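Local coordinates for protein Lmaj004091aaa (Leishmania major, PDB 1XTP) that probably transfers methyl groups from S-adenosyl-L-methionine to the N-terminal amine of target proteins, at residues 55-60 and 168-173; 63-66 and 71-74; 66-71 and 104-109; 76-81 and 194-199; 239-242 and 247-250. All blocks are in the same frame, centred on the assembly; numbering follows the deposited sequence.

Overall arrangement
Contacts 1, 3 and 4 are buried, contact 5 is partly buried and contact 2 lies at the surface. Contacts 1 and 3 both touch the bound cofactor analogue: one lines its selenium and ribose with W57 and its adenine with Y170, the other grips its carboxylate with an arginine. Contact 4 continues inward from there, since D78 pairs with R106 of contact 3 and with K196 on the central sheet. Contact 5 uses the neighbouring strand 248-253 but is almost wholly apolar. Contacts 2 and 3 share helix 64-67: S65 bonds D72 on the outside, while V67 faces the cofactor analogue.

Contact 1: 55-60 and 168-173; sequences EYWRTV and AIYLTD. With SAI (S-adenosyl-L-homoselenocysteine), chain B.
W57, near the end of helix 49-58, and Y170, in the loop before helix 173-186, are held well apart by their backbones, with the W57 CA and Y170 CA atoms 11.3 Å from each other, and the aromatic side chains of W57 and Y170 bridge the space. In both residues the first torsion puts CG beside the backbone N and anti to the carbonyl carbon (chi1 -80° and -60°), and the two rings meet at about a right angle. The indole donates W57 NE1 to Y170 OH over 2.9 Å, with the hydroxyl practically in the indole plane. Y170 OH also bonds D211, so this buried oxygen is gripped by two polar groups.

The cofactor analogue fills the corner between the rings. Its C3' lies over the centre of one indole face, while Y56 and V60 pack near the rim of the opposite face. W57 CH2 comes within 3.4 Å of the selenium, SAI SE. On the other side of the corner Y170 CD2 is 3.5 Å from SAI C8, and I169 CG1 backs the far face of the phenol ring. The paired aromatics thus form a wall of the S-adenosylmethionine pocket of a Rossmann-like methyltransferase.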
# COMPACT_ATOMS: atom_id res chain seq x y z
N GLU A 55 6.78 -9.23 12.58
CA GLU A 55 7.47 -10.45 12.94
C GLU A 55 7.54 -11.40 11.75
O GLU A 55 8.54 -12.08 11.56
CB GLU A 55 6.81 -11.12 14.14
CG GLU A 55 7.38 -12.48 14.52
CD GLU A 55 8.89 -12.48 14.78
OE1 GLU A 55 9.52 -11.43 15.07
OE2 GLU A 55 9.45 -13.58 14.73
N TYR A 56 6.49 -11.44 10.95
CA TYR A 56 6.52 -12.23 9.73
C TYR A 56 7.61 -11.73 8.78
O TYR A 56 8.36 -12.51 8.21
CB TYR A 56 5.16 -12.18 9.03
CG TYR A 56 5.16 -12.83 7.66
CD1 TYR A 56 4.94 -14.20 7.52
CD2 TYR A 56 5.40 -12.08 6.52
CE1 TYR A 56 4.95 -14.79 6.28
CE2 TYR A 56 5.40 -12.66 5.28
CZ TYR A 56 5.17 -14.00 5.16
OH TYR A 56 5.19 -14.56 3.92
N TRP A 57 7.71 -10.42 8.62
CA TRP A 57 8.66 -9.88 7.66
C TRP A 57 10.09 -9.94 8.13
O TRP A 57 10.98 -9.88 7.30
CB TRP A 57 8.28 -8.47 7.25
CG TRP A 57 7.21 -8.52 6.22
CD1 TRP A 57 5.87 -8.40 6.42
CD2 TRP A 57 7.38 -8.75 4.82
NE1 TRP A 57 5.21 -8.51 5.25
CE2 TRP A 57 6.11 -8.74 4.24
CE3 TRP A 57 8.50 -8.96 3.99
CZ2 TRP A 57 5.90 -8.90 2.87
CZ3 TRP A 57 8.29 -9.13 2.61
CH2 TRP A 57 7.00 -9.11 2.08
N ARG A 58 10.30 -10.09 9.44
CA ARG A 58 11.63 -10.16 10.02
C ARG A 58 12.45 -11.25 9.38
O ARG A 58 13.64 -11.09 9.20
CB ARG A 58 11.54 -10.40 11.54
CG ARG A 58 12.86 -10.36 12.27
CD ARG A 58 12.72 -10.58 13.78
NE ARG A 58 12.22 -11.92 14.06
CZ ARG A 58 12.95 -13.02 14.03
NH1 ARG A 58 14.25 -12.98 13.77
NH2 ARG A 58 12.36 -14.18 14.26
N THR A 59 11.81 -12.38 9.07
CA THR A 59 12.49 -13.53 8.47
C THR A 59 12.25 -13.70 6.95
O THR A 59 12.68 -14.67 6.35
CB THR A 59 12.09 -14.81 9.21
OG1 THR A 59 10.67 -14.82 9.44
CG2 THR A 59 12.84 -14.85 10.57
N VAL A 60 11.62 -12.74 6.30
CA VAL A 60 11.50 -12.80 4.83
C VAL A 60 12.85 -12.35 4.24
O VAL A 60 13.38 -11.32 4.67
CB VAL A 60 10.37 -11.90 4.33
CG1 VAL A 60 10.29 -11.87 2.77
CG2 VAL A 60 9.05 -12.38 4.91
N ALA A 168 -0.55 -1.31 2.04
CA ALA A 168 -1.70 -0.84 2.83
C ALA A 168 -2.58 -1.99 3.35
O ALA A 168 -3.49 -1.76 4.13
CB ALA A 168 -2.49 0.15 2.05
N ILE A 169 -2.30 -3.20 2.91
CA ILE A 169 -2.92 -4.41 3.45
C ILE A 169 -2.61 -4.63 4.94
O ILE A 169 -3.38 -5.30 5.64
CB ILE A 169 -2.51 -5.69 2.65
CG1 ILE A 169 -0.99 -5.93 2.70
CG2 ILE A 169 -2.96 -5.58 1.19
CD1 ILE A 169 -0.57 -7.31 2.21
N TYR A 170 -1.52 -4.04 5.43
CA TYR A 170 -1.09 -4.16 6.83
C TYR A 170 -1.71 -3.13 7.76
O TYR A 170 -1.65 -3.29 8.98
CB TYR A 170 0.44 -4.09 6.90
CG TYR A 170 1.08 -5.20 6.12
CD1 TYR A 170 0.92 -6.51 6.52
CD2 TYR A 170 1.77 -4.95 4.93
CE1 TYR A 170 1.46 -7.55 5.80
CE2 TYR A 170 2.34 -5.98 4.20
CZ TYR A 170 2.16 -7.29 4.63
OH TYR A 170 2.68 -8.35 3.94
N LEU A 171 -2.30 -2.08 7.20
CA LEU A 171 -2.96 -1.05 7.98
C LEU A 171 -4.36 -1.47 8.43
O LEU A 171 -5.11 -2.05 7.66
CB LEU A 171 -3.07 0.26 7.18
CG LEU A 171 -1.78 0.99 6.82
CD1 LEU A 171 -2.04 2.04 5.72
CD2 LEU A 171 -1.14 1.65 8.06
N THR A 172 -4.71 -1.14 9.68
CA THR A 172 -6.13 -1.20 10.08
C THR A 172 -6.88 -0.17 9.26
O THR A 172 -6.27 0.73 8.70
CB THR A 172 -6.35 -0.88 11.54
OG1 THR A 172 -6.07 0.50 11.80
CG2 THR A 172 -5.47 -1.77 12.41
N ASP A 173 -8.20 -0.26 9.20
CA ASP A 173 -8.96 0.73 8.44
C ASP A 173 -8.83 2.12 9.05
O ASP A 173 -8.77 3.11 8.31
CB ASP A 173 -10.44 0.36 8.39
CG ASP A 173 -10.76 -0.71 7.36
OD1 ASP A 173 -9.87 -1.13 6.60
OD2 ASP A 173 -11.92 -1.14 7.34
N SAI B . 6.34 -1.87 -1.72
CA SAI B . 7.48 -2.79 -2.01
CB SAI B . 7.51 -3.92 -1.00
CG SAI B . 6.29 -4.83 -0.98
SE SAI B . 6.54 -6.22 0.40
C SAI B . 7.40 -3.43 -3.39
O SAI B . 6.34 -3.45 -4.00
OXT SAI B . 8.39 -3.97 -3.89
C5' SAI B . 5.55 -5.30 1.84
C4' SAI B . 6.43 -4.37 2.68
O4' SAI B . 5.60 -3.71 3.59
C3' SAI B . 7.48 -5.08 3.52
O3' SAI B . 8.74 -4.50 3.31
C2' SAI B . 7.07 -4.88 4.96
O2' SAI B . 8.18 -4.77 5.84
C1' SAI B . 6.31 -3.59 4.81
N9 SAI B . 5.37 -3.30 5.89
C8 SAI B . 4.68 -4.21 6.65
N7 SAI B . 3.92 -3.53 7.51
C5 SAI B . 4.11 -2.19 7.29
C6 SAI B . 3.57 -1.05 7.89
N6 SAI B . 2.69 -1.18 8.88
N1 SAI B . 3.96 0.20 7.44
C2 SAI B . 4.90 0.33 6.43
N3 SAI B . 5.42 -0.81 5.84
C4 SAI B . 5.02 -2.04 6.26

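Contact 2: 63-66 and 71-74; sequences TVSG and MDHV
The pairing of S65 with D72 is a short-range polar contact at the surface, where the chain turns back after the short helix 64-67 before entering helix 75-87. The backbones come close, S65 CA lying 5.1 Å from D72 CA, and a single side-chain hydrogen bond ties them. S65 OG donates over 2.9 Å to D72 OD1, which accepts with its syn lone pair, on the side of the other carboxylate oxygen. The carboxylate also leans on the serine methylene, with D72 OD1 and D72 OD2 each 3.2 Å from S65 CB. Swinging S65 OG anti to its own backbone N (chi1 -173°) brings the hydroxyl to the aspartate, whose CG in turn stands beside its backbone N.

The remaining bonds shape the two ends. T63 OG1 accepts from G66 N over 3.0 Å, a nearly straight N-cap bond, and S65 O probably receives G70 N from the turn between the segments. Across D72 and H73, V74 N bonds M71 O, and V74 packs against W241 and P242. Together these features make a threonine-capped single-turn helix followed by a type I' beta turn from L68 to M71, a compact helix-to-helix connection.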
# COMPACT_ATOMS: atom_id res chain seq x y z
N THR A 63 15.06 -9.91 -0.68
CA THR A 63 15.29 -10.15 -2.10
C THR A 63 14.01 -9.82 -2.84
O THR A 63 12.94 -9.75 -2.24
CB THR A 63 15.63 -11.63 -2.37
OG1 THR A 63 14.45 -12.41 -2.26
CG2 THR A 63 16.63 -12.15 -1.37
N VAL A 64 14.11 -9.65 -4.15
CA VAL A 64 12.93 -9.36 -4.96
C VAL A 64 11.90 -10.49 -4.80
O VAL A 64 10.70 -10.25 -4.73
CB VAL A 64 13.30 -9.15 -6.45
CG1 VAL A 64 12.05 -9.08 -7.33
CG2 VAL A 64 14.08 -7.87 -6.59
N SER A 65 12.39 -11.73 -4.72
CA SER A 65 11.52 -12.88 -4.56
C SER A 65 10.76 -12.76 -3.24
O SER A 65 9.56 -13.04 -3.16
CB SER A 65 12.32 -14.17 -4.60
OG SER A 65 11.43 -15.26 -4.61
N GLY A 66 11.48 -12.31 -2.21
CA GLY A 66 10.90 -12.05 -0.90
C GLY A 66 9.80 -11.00 -0.88
O GLY A 66 8.77 -11.20 -0.26
N MSE A 71 6.80 -14.49 -6.42
CA MSE A 71 6.19 -14.28 -7.75
C MSE A 71 7.07 -13.34 -8.57
O MSE A 71 6.56 -12.40 -9.17
CB MSE A 71 4.80 -13.64 -7.63
CG MSE A 71 3.90 -14.21 -6.56
SE MSE A 71 2.61 -15.45 -7.28
CE MSE A 71 3.82 -16.72 -8.04
N ASP A 72 8.37 -13.63 -8.62
CA ASP A 72 9.39 -12.75 -9.22
C ASP A 72 9.04 -12.25 -10.62
O ASP A 72 9.40 -11.13 -11.00
CB ASP A 72 10.73 -13.50 -9.31
CG ASP A 72 11.18 -14.11 -8.00
OD1 ASP A 72 10.33 -14.43 -7.14
OD2 ASP A 72 12.40 -14.28 -7.83
N HIS A 73 8.38 -13.10 -11.40
CA HIS A 73 8.18 -12.87 -12.82
C HIS A 73 7.10 -11.87 -13.13
O HIS A 73 6.92 -11.51 -14.28
CB HIS A 73 7.88 -14.19 -13.52
CG HIS A 73 9.02 -15.16 -13.47
ND1 HIS A 73 10.28 -14.83 -13.91
CD2 HIS A 73 9.10 -16.43 -13.00
CE1 HIS A 73 11.09 -15.86 -13.72
NE2 HIS A 73 10.40 -16.84 -13.17
N VAL A 74 6.38 -11.39 -12.12
CA VAL A 74 5.40 -10.32 -12.34
C VAL A 74 6.01 -8.93 -12.29
O VAL A 74 5.32 -7.93 -12.53
CB VAL A 74 4.25 -10.35 -11.31
CG1 VAL A 74 3.49 -11.66 -11.41
CG2 VAL A 74 4.77 -10.09 -9.87

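Contact 3: 66-71 and 104-109; sequences GVLGGM and IGRITK. With SAI (S-adenosyl-L-homoselenocysteine), chain B.
L68 lays a methyl group over the face of the R106 guanidinium while the edge of the same cation holds the carboxylate of the bound cofactor analogue. L68 CD2 stands 3.6 Å from R106 NE, toward the rim of the group, and the two side chains cross at about a right angle. The grip on the ligand is side-on: R106 NE donates to SAI OXT over 2.8 Å and R106 NH2 to SAI O over 2.9 Å, the latter almost straight at 170°. After an extended start, with chi1 and chi2 near 180°, the arginine chain bends at chi3 (68°), which turns NE and NH2 toward the ligand and leaves NH1 to meet H75 and D78. Together the carboxylate and these two residues take up N-H groups on both sides of the guanidinium and fix its orientation.

The site follows the plan of class I methyltransferases, in which a glycine-rich loop leads from the first central strand, here 96-100, into a helix, here 106-115. G105, with positive phi, is the N-cap of that helix. I107, one residue after R106, touches the carboxylate as well, its CD1 lying 3.4 Å from SAI O.

V67 packs between the loop and the ligand. Its CG1 meets I104 CG1 at 4.3 Å and its CG2 reaches R106 CD at 4.1 Å, while V67 CB lies 3.9 Å from SAI SE. M128 of helix 126-135 packs against both V67 and I104.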
# COMPACT_ATOMS: atom_id res chain seq x y z
N GLY A 66 11.48 -12.31 -2.21
CA GLY A 66 10.90 -12.05 -0.90
C GLY A 66 9.80 -11.00 -0.88
O GLY A 66 8.77 -11.20 -0.26
N VAL A 67 10.00 -9.88 -1.56
CA VAL A 67 8.98 -8.84 -1.53
C VAL A 67 7.81 -9.19 -2.45
O VAL A 67 6.71 -8.69 -2.26
CB VAL A 67 9.53 -7.39 -1.82
CG1 VAL A 67 10.56 -7.03 -0.79
CG2 VAL A 67 10.09 -7.25 -3.22
N LEU A 68 8.06 -10.06 -3.44
CA LEU A 68 7.05 -10.41 -4.41
C LEU A 68 6.41 -11.76 -4.11
O LEU A 68 5.76 -12.36 -4.97
CB LEU A 68 7.63 -10.38 -5.83
CG LEU A 68 8.08 -9.02 -6.38
CD1 LEU A 68 8.38 -9.15 -7.86
CD2 LEU A 68 7.03 -7.94 -6.16
N GLY A 69 6.62 -12.24 -2.88
CA GLY A 69 6.01 -13.47 -2.41
C GLY A 69 6.33 -14.67 -3.28
O GLY A 69 5.48 -15.51 -3.49
N GLY A 70 7.56 -14.75 -3.76
CA GLY A 70 7.94 -15.80 -4.69
C GLY A 70 7.39 -15.64 -6.10
O GLY A 70 7.51 -16.56 -6.90
N MSE A 71 6.80 -14.49 -6.42
CA MSE A 71 6.19 -14.28 -7.75
C MSE A 71 7.07 -13.34 -8.57
O MSE A 71 6.56 -12.40 -9.17
CB MSE A 71 4.80 -13.64 -7.63
CG MSE A 71 3.90 -14.21 -6.56
SE MSE A 71 2.61 -15.45 -7.28
CE MSE A 71 3.82 -16.72 -8.04
N ILE A 104 12.90 -3.66 -0.03
CA ILE A 104 14.30 -3.52 -0.48
C ILE A 104 14.48 -2.44 -1.54
O ILE A 104 15.52 -2.40 -2.20
CB ILE A 104 14.89 -4.85 -1.03
CG1 ILE A 104 14.14 -5.29 -2.28
CG2 ILE A 104 14.89 -5.93 0.05
CD1 ILE A 104 14.88 -6.31 -3.06
N GLY A 105 13.45 -1.61 -1.74
CA GLY A 105 13.53 -0.46 -2.66
C GLY A 105 13.32 -0.80 -4.12
O GLY A 105 13.82 -0.10 -4.99
N ARG A 106 12.57 -1.87 -4.38
CA ARG A 106 12.30 -2.35 -5.74
C ARG A 106 11.63 -1.31 -6.65
O ARG A 106 12.04 -1.15 -7.82
CB ARG A 106 11.41 -3.60 -5.68
CG ARG A 106 11.09 -4.23 -7.05
CD ARG A 106 10.05 -5.36 -6.91
NE ARG A 106 8.75 -4.81 -6.51
CZ ARG A 106 7.82 -4.35 -7.35
NH1 ARG A 106 7.97 -4.41 -8.66
NH2 ARG A 106 6.70 -3.86 -6.85
N ILE A 107 10.59 -0.66 -6.13
CA ILE A 107 9.90 0.34 -6.90
C ILE A 107 10.79 1.60 -7.11
O ILE A 107 10.83 2.18 -8.21
CB ILE A 107 8.52 0.70 -6.27
CG1 ILE A 107 7.61 -0.55 -6.23
CG2 ILE A 107 7.83 1.84 -7.08
CD1 ILE A 107 6.36 -0.39 -5.39
N THR A 108 11.48 2.02 -6.07
CA THR A 108 12.41 3.14 -6.17
C THR A 108 13.53 2.84 -7.18
O THR A 108 13.82 3.67 -8.03
CB THR A 108 13.02 3.52 -4.80
OG1 THR A 108 11.96 3.85 -3.89
CG2 THR A 108 13.99 4.73 -4.91
N LYS A 109 14.10 1.64 -7.11
CA LYS A 109 15.23 1.29 -7.97
C LYS A 109 14.84 1.27 -9.45
O LYS A 109 15.59 1.78 -10.29
CB LYS A 109 15.84 -0.06 -7.58
CG LYS A 109 17.11 -0.40 -8.36
CD LYS A 109 17.93 -1.50 -7.71
N SAI B . 6.34 -1.87 -1.72
CA SAI B . 7.48 -2.79 -2.01
CB SAI B . 7.51 -3.92 -1.00
CG SAI B . 6.29 -4.83 -0.98
SE SAI B . 6.54 -6.22 0.40
C SAI B . 7.40 -3.43 -3.39
O SAI B . 6.34 -3.45 -4.00
OXT SAI B . 8.39 -3.97 -3.89
C5' SAI B . 5.55 -5.30 1.84
C4' SAI B . 6.43 -4.37 2.68
O4' SAI B . 5.60 -3.71 3.59
C3' SAI B . 7.48 -5.08 3.52
O3' SAI B . 8.74 -4.50 3.31
C2' SAI B . 7.07 -4.88 4.96
O2' SAI B . 8.18 -4.77 5.84
C1' SAI B . 6.31 -3.59 4.81
N9 SAI B . 5.37 -3.30 5.89
C8 SAI B . 4.68 -4.21 6.65
N7 SAI B . 3.92 -3.53 7.51
C5 SAI B . 4.11 -2.19 7.29
C6 SAI B . 3.57 -1.05 7.89
N6 SAI B . 2.69 -1.18 8.88
N1 SAI B . 3.96 0.20 7.44
C2 SAI B . 4.90 0.33 6.43
N3 SAI B . 5.42 -0.81 5.84
C4 SAI B . 5.02 -2.04 6.26

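Contact 4: 76-81 and 194-199; sequences DVDIEG and FFKENC
D78 and K196 make the tight part of this contact, a buried salt bridge between helix 75-87 and strand 191-198 of the central sheet. K196 NZ donates to D78 OD1 over 2.7 Å, approaching from above the carboxylate plane, 47° out of it. Its neighbouring methylene is also close, with K196 CE 3.2 Å from D78 OD1. The lysine gets there as a fully extended chain, CG anti to the backbone N (chi1 -162°) and every later torsion near 180°, and it slides past the aspartate side chain in the opposite direction. L248 and M250 of the neighbouring strand flank the lysine, whose ammonium group also bonds S82 and Q238.

Outside this core the contact thins quickly. G81 offers merely a backbone edge, its C atom 4.3 Å from K196 NZ. The CB atoms of I79 and E80 point away from the strand, E80 pairing with R83 at the exposed outer side of the helix.

D78 has further partners: Q165 also donates to OD1, and OD2 forms a salt bridge with R106 NH1. Flanked by two cationic side chains, the aspartate is probably ionised, and it links a lysine of the central sheet to the arginine that holds the cofactor carboxylate.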
# COMPACT_ATOMS: atom_id res chain seq x y z
N ASP A 76 8.35 -7.17 -14.10
CA ASP A 76 8.46 -6.34 -15.31
C ASP A 76 7.14 -5.72 -15.73
O ASP A 76 7.07 -4.53 -16.01
CB ASP A 76 9.06 -7.15 -16.48
CG ASP A 76 10.53 -7.50 -16.28
OD1 ASP A 76 11.26 -6.72 -15.63
OD2 ASP A 76 10.95 -8.57 -16.78
N VAL A 77 6.09 -6.54 -15.77
CA VAL A 77 4.75 -6.05 -16.10
C VAL A 77 4.25 -5.04 -15.05
O VAL A 77 3.68 -4.01 -15.41
CB VAL A 77 3.74 -7.22 -16.31
CG1 VAL A 77 3.57 -8.04 -15.05
CG2 VAL A 77 2.38 -6.69 -16.76
N ASP A 78 4.49 -5.31 -13.77
CA ASP A 78 4.10 -4.39 -12.73
C ASP A 78 4.74 -3.02 -12.91
O ASP A 78 4.06 -2.02 -12.82
CB ASP A 78 4.48 -4.95 -11.35
CG ASP A 78 4.31 -3.92 -10.25
OD1 ASP A 78 3.16 -3.48 -10.03
OD2 ASP A 78 5.34 -3.52 -9.64
N ILE A 79 6.04 -2.99 -13.15
CA ILE A 79 6.76 -1.73 -13.27
C ILE A 79 6.33 -0.94 -14.53
O ILE A 79 6.18 0.29 -14.50
CB ILE A 79 8.30 -2.00 -13.27
CG1 ILE A 79 8.76 -2.49 -11.88
CG2 ILE A 79 9.09 -0.75 -13.66
CD1 ILE A 79 8.54 -1.48 -10.72
N GLU A 80 6.10 -1.65 -15.63
CA GLU A 80 5.66 -0.99 -16.87
C GLU A 80 4.24 -0.40 -16.73
O GLU A 80 3.98 0.73 -17.15
CB GLU A 80 5.76 -1.97 -18.04
CG GLU A 80 5.38 -1.38 -19.40
CD GLU A 80 6.34 -0.29 -19.91
OE1 GLU A 80 7.33 0.04 -19.22
OE2 GLU A 80 6.11 0.21 -21.03
N GLY A 81 3.33 -1.16 -16.12
CA GLY A 81 1.98 -0.65 -15.80
C GLY A 81 1.97 0.62 -14.94
O GLY A 81 1.20 1.55 -15.21
N PHE A 194 0.11 7.55 -5.35
CA PHE A 194 -0.03 6.39 -6.21
C PHE A 194 -0.27 5.14 -5.34
O PHE A 194 0.65 4.63 -4.71
CB PHE A 194 1.20 6.23 -7.06
CG PHE A 194 1.18 5.01 -7.94
CD1 PHE A 194 0.38 4.96 -9.07
CD2 PHE A 194 2.01 3.93 -7.66
CE1 PHE A 194 0.39 3.85 -9.90
CE2 PHE A 194 2.03 2.82 -8.49
CZ PHE A 194 1.21 2.78 -9.62
N PHE A 195 -1.50 4.65 -5.34
CA PHE A 195 -1.90 3.50 -4.53
C PHE A 195 -2.14 2.29 -5.42
O PHE A 195 -3.02 2.32 -6.27
CB PHE A 195 -3.16 3.85 -3.73
CG PHE A 195 -3.72 2.71 -2.91
CD1 PHE A 195 -2.88 1.88 -2.17
CD2 PHE A 195 -5.09 2.50 -2.86
CE1 PHE A 195 -3.42 0.85 -1.40
CE2 PHE A 195 -5.63 1.48 -2.10
CZ PHE A 195 -4.80 0.66 -1.36
N LYS A 196 -1.32 1.26 -5.25
CA LYS A 196 -1.42 0.04 -6.06
C LYS A 196 -1.55 -1.17 -5.14
O LYS A 196 -0.69 -1.42 -4.31
CB LYS A 196 -0.18 -0.14 -6.95
CG LYS A 196 -0.38 -1.12 -8.11
CD LYS A 196 0.69 -0.90 -9.19
CE LYS A 196 0.47 -1.78 -10.42
NZ LYS A 196 1.62 -1.69 -11.36
N GLU A 197 -2.62 -1.93 -5.33
CA GLU A 197 -2.95 -2.99 -4.39
C GLU A 197 -3.83 -4.07 -5.01
O GLU A 197 -4.57 -3.81 -5.98
CB GLU A 197 -3.70 -2.39 -3.19
CG GLU A 197 -3.68 -3.29 -1.97
CD GLU A 197 -2.30 -3.87 -1.71
OE1 GLU A 197 -1.42 -3.13 -1.19
OE2 GLU A 197 -2.11 -5.07 -2.02
N ASN A 198 -3.76 -5.26 -4.41
CA ASN A 198 -4.68 -6.34 -4.68
C ASN A 198 -6.10 -5.94 -4.29
O ASN A 198 -6.33 -5.28 -3.27
CB ASN A 198 -4.25 -7.61 -3.95
CG ASN A 198 -2.94 -8.20 -4.49
OD1 ASN A 198 -2.42 -7.79 -5.52
ND2 ASN A 198 -2.43 -9.21 -3.80
N CYS A 199 -7.05 -6.35 -5.11
CA CYS A 199 -8.44 -5.96 -5.00
C CYS A 199 -9.31 -7.23 -5.00
O CYS A 199 -9.16 -8.07 -5.89
CB CYS A 199 -8.76 -5.12 -6.23
SG CYS A 199 -9.88 -3.84 -5.95

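Contact 5: 239-242 and 247-250; sequences EEWP and PLKM
W241 and P247 mark the closest approach of the two backbones, 7.2 Å between W241 CA and P247 CA, where the loop after strand 232-237 runs alongside the start of its antiparallel neighbour 248-253. Segment 239-242 is irregular and turns through E240, which has positive phi, whereas 248-250 is already strand.

The contact rests on W241 and L248, whose CB atoms both point into it. Each carries its CG anti to the backbone N (chi1 -163° in W241, -175° in L248), and from there the side chains meet at a slant. L248 CD2 sits over the six-membered part of the indole, 3.7 Å from the ring centroid and 13° off the normal, a CH-pi contact. On the same face, L248 CB lies over the five-membered part, 3.9 Å from W241 NE1. P242 CD rests toward the rim of the opposite face, 3.4 Å above the plane, so the indole is sandwiched between a proline and a leucine. P247 adds a looser touch, its CA 4.2 Å from W241 CD1.

Around the pair, V77 and W166 also pack on the tryptophan, and L248 reaches N198 of the next strand. Across the contact itself the chemistry is apolar: dispersion and CH-pi attraction hold the loop to the strand, while the indole N-H makes a weak hydrogen bond to F246 O within the same loop.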
# COMPACT_ATOMS: atom_id res chain seq x y z
N GLU A 239 -3.07 -4.15 -16.56
CA GLU A 239 -3.24 -5.07 -17.69
C GLU A 239 -2.18 -6.17 -17.73
O GLU A 239 -1.13 -6.06 -17.11
CB GLU A 239 -3.28 -4.33 -19.03
CG GLU A 239 -2.00 -3.65 -19.44
CD GLU A 239 -2.08 -3.02 -20.83
OE1 GLU A 239 -3.17 -2.59 -21.27
OE2 GLU A 239 -1.03 -2.96 -21.50
N GLU A 240 -2.49 -7.24 -18.45
CA GLU A 240 -1.56 -8.36 -18.61
C GLU A 240 -1.17 -9.00 -17.27
O GLU A 240 -0.06 -9.51 -17.10
CB GLU A 240 -0.32 -7.89 -19.37
CG GLU A 240 0.38 -9.01 -20.12
CD GLU A 240 1.62 -8.53 -20.85
OE1 GLU A 240 1.64 -7.37 -21.31
OE2 GLU A 240 2.58 -9.31 -20.95
N TRP A 241 -2.10 -8.96 -16.31
CA TRP A 241 -1.86 -9.51 -14.98
C TRP A 241 -2.30 -10.98 -14.99
O TRP A 241 -3.35 -11.28 -15.55
CB TRP A 241 -2.64 -8.70 -13.94
CG TRP A 241 -2.16 -8.92 -12.54
CD1 TRP A 241 -2.89 -9.39 -11.50
CD2 TRP A 241 -0.84 -8.67 -12.03
NE1 TRP A 241 -2.11 -9.46 -10.37
CE2 TRP A 241 -0.85 -9.03 -10.67
CE3 TRP A 241 0.35 -8.20 -12.61
CZ2 TRP A 241 0.29 -8.92 -9.86
CZ3 TRP A 241 1.47 -8.09 -11.80
CH2 TRP A 241 1.44 -8.46 -10.45
N PRO A 242 -1.47 -11.89 -14.42
CA PRO A 242 -1.85 -13.30 -14.39
C PRO A 242 -3.22 -13.51 -13.78
O PRO A 242 -3.56 -12.93 -12.76
CB PRO A 242 -0.76 -13.96 -13.53
CG PRO A 242 0.40 -13.05 -13.62
CD PRO A 242 -0.15 -11.66 -13.80
N PRO A 247 -6.76 -9.46 -8.88
CA PRO A 247 -6.55 -8.27 -9.70
C PRO A 247 -5.74 -7.20 -8.94
O PRO A 247 -5.85 -7.05 -7.72
CB PRO A 247 -7.97 -7.78 -9.98
CG PRO A 247 -8.79 -9.04 -9.92
CD PRO A 247 -8.18 -9.86 -8.84
N LEU A 248 -4.95 -6.45 -9.69
CA LEU A 248 -4.12 -5.41 -9.13
C LEU A 248 -4.60 -4.06 -9.65
O LEU A 248 -4.48 -3.77 -10.84
CB LEU A 248 -2.68 -5.69 -9.53
CG LEU A 248 -1.55 -4.82 -9.00
CD1 LEU A 248 -1.49 -4.91 -7.50
CD2 LEU A 248 -0.26 -5.31 -9.63
N LYS A 249 -5.15 -3.23 -8.76
CA LYS A 249 -5.67 -1.93 -9.16
C LYS A 249 -4.77 -0.75 -8.73
O LYS A 249 -4.23 -0.70 -7.62
CB LYS A 249 -7.10 -1.72 -8.62
CG LYS A 249 -7.95 -0.85 -9.53
CD LYS A 249 -9.40 -0.72 -9.09
CE LYS A 249 -10.13 0.37 -9.89
NZ LYS A 249 -11.34 0.91 -9.18
N MSE A 250 -4.62 0.20 -9.63
CA MSE A 250 -3.94 1.45 -9.35
C MSE A 250 -4.95 2.58 -9.20
O MSE A 250 -5.89 2.68 -9.98
CB MSE A 250 -3.02 1.78 -10.51
CG MSE A 250 -1.85 0.85 -10.62
SE MSE A 250 -0.95 1.02 -12.33
CE MSE A 250 -2.11 -0.19 -13.38